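Local coordinates for protein enoyl-CoA hydratase carB homologue (Streptomyces cattleya, PDB 5O34) that is a crotonase-family enzyme of thienamycin biosynthesis, homologous to carB and probably acting as a lyase, at residues A194-T197 with V198-R201. Numbering follows the deposited sequence.
Sequences AGRT and VMQR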
loop_
_atom_site.group_PDB
_atom_site.type_symbol
_atom_site.label_atom_id
_atom_site.label_comp_id
_atom_site.label_asym_id
_atom_site.label_seq_id
_atom_site.Cartn_x
_atom_site.Cartn_y
_atom_site.Cartn_z
ATOM N N ALA A 194 -5.517 -3.991 -0.087
ATOM C CA ALA A 194 -5.183 -4.256 1.306
ATOM C C ALA A 194 -3.703 -4.248 1.653
ATOM O O ALA A 194 -3.362 -4.364 2.833
ATOM C CB ALA A 194 -5.798 -5.580 1.728
ATOM N N GLY A 195 -2.842 -4.144 0.653
ATOM C CA GLY A 195 -1.408 -4.189 0.875
ATOM C C GLY A 195 -0.840 -5.589 0.718
ATOM O O GLY A 195 -1.541 -6.590 0.885
ATOM N N ARG A 196 0.460 -5.638 0.414
ATOM C CA ARG A 196 1.296 -6.802 0.166
ATOM C C ARG A 196 1.180 -7.910 1.237
ATOM O O ARG A 196 1.005 -9.072 0.880
ATOM C CB ARG A 196 2.747 -6.315 -0.007
ATOM C CG ARG A 196 3.705 -7.339 -0.525
ATOM C CD ARG A 196 4.959 -6.679 -1.075
ATOM N NE ARG A 196 5.975 -7.674 -1.410
ATOM C CZ ARG A 196 6.030 -8.350 -2.554
ATOM N NH1 ARG A 196 5.128 -8.138 -3.504
ATOM N NH2 ARG A 196 6.987 -9.241 -2.755
ATOM N N THR A 197 1.290 -7.550 2.523
ATOM C CA THR A 197 1.229 -8.455 3.677
ATOM C C THR A 197 -0.100 -9.232 3.714
ATOM O O THR A 197 -0.077 -10.466 3.803
ATOM C CB THR A 197 1.490 -7.649 4.963
ATOM O OG1 THR A 197 2.758 -7.028 4.842
ATOM C CG2 THR A 197 1.469 -8.495 6.219
ATOM N N VAL A 198 -1.247 -8.511 3.627
ATOM C CA VAL A 198 -2.578 -9.116 3.621
ATOM C C VAL A 198 -2.740 -9.989 2.382
ATOM O O VAL A 198 -3.189 -11.127 2.503
ATOM C CB VAL A 198 -3.720 -8.086 3.819
ATOM C CG1 VAL A 198 -5.096 -8.729 3.625
ATOM C CG2 VAL A 198 -3.629 -7.460 5.211
ATOM N N MET A 199 -2.290 -9.501 1.222
ATOM C CA MET A 199 -2.322 -10.275 -0.014
ATOM C C MET A 199 -1.628 -11.639 0.195
ATOM O O MET A 199 -2.223 -12.689 -0.079
ATOM C CB MET A 199 -1.637 -9.484 -1.139
ATOM C CG MET A 199 -1.584 -10.222 -2.478
ATOM S SD MET A 199 -0.099 -11.227 -2.748
ATOM C CE MET A 199 1.201 -9.930 -2.828
ATOM N N GLN A 200 -0.379 -11.603 0.705
ATOM C CA GLN A 200 0.473 -12.773 0.944
ATOM C C GLN A 200 -0.122 -13.722 1.954
ATOM O O GLN A 200 -0.076 -14.932 1.744
ATOM C CB GLN A 200 1.867 -12.338 1.363
ATOM C CG GLN A 200 2.699 -11.824 0.192
ATOM C CD GLN A 200 3.897 -10.996 0.608
ATOM O OE1 GLN A 200 3.965 -10.405 1.697
ATOM N NE2 GLN A 200 4.849 -10.879 -0.283
ATOM N N ARG A 201 -0.726 -13.180 3.019
ATOM C CA ARG A 201 -1.389 -13.978 4.044
ATOM C C ARG A 201 -2.584 -14.721 3.408
ATOM O O ARG A 201 -2.730 -15.924 3.614
ATOM C CB ARG A 201 -1.871 -13.087 5.197
ATOM C CG ARG A 201 -0.783 -12.572 6.129
ATOM C CD ARG A 201 -1.349 -11.609 7.165
ATOM N NE ARG A 201 -2.383 -12.241 7.997
ATOM C CZ ARG A 201 -3.408 -11.598 8.559
ATOM N NH1 ARG A 201 -3.552 -10.288 8.393
ATOM N NH2 ARG A 201 -4.299 -12.263 9.285
#
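The first turn of helix 196-205 in this crotonase-fold subunit opens at Gly195, the residue that links helix 184-194 to the new helix and stands at its N-cap. At its backbone angles (phi 94°, psi 156°) a CB would be jammed against the carbonyl oxygen of Ala194, so glycine suits the bend. Met199 N bonds to Gly195 O at 3.0 Å, and the i to i+4 bonds from Gln200 N to Arg196 O and from Arg201 N to Thr197 O follow. The methyl group of Ala194 meets Val198 CG1 at 3.7 Å, and both side chains touch Leu219. Several polar side chains reach the second subunit. Thr197, short enough to sit close to the helix, bonds through OG1 to the carbonyl oxygen of Gly218 of the second subunit, and Gln200 OE1 is held by His221 NE2 of that same subunit. The extended chain of Arg196, with CG anti to the backbone N (chi1 -169°), carries its guanidinium to the second subunit, where NH2 hydrogen-bonds to OD1 of Asn256 and the group makes a cation-pi contact with Phe259 of the same subunit. Gln200 NE2 lies over one face of this guanidinium, toward its rim, with the amide plane turned 62° from that of the guanidinium and NE2 3.6 Å from Arg196 CZ.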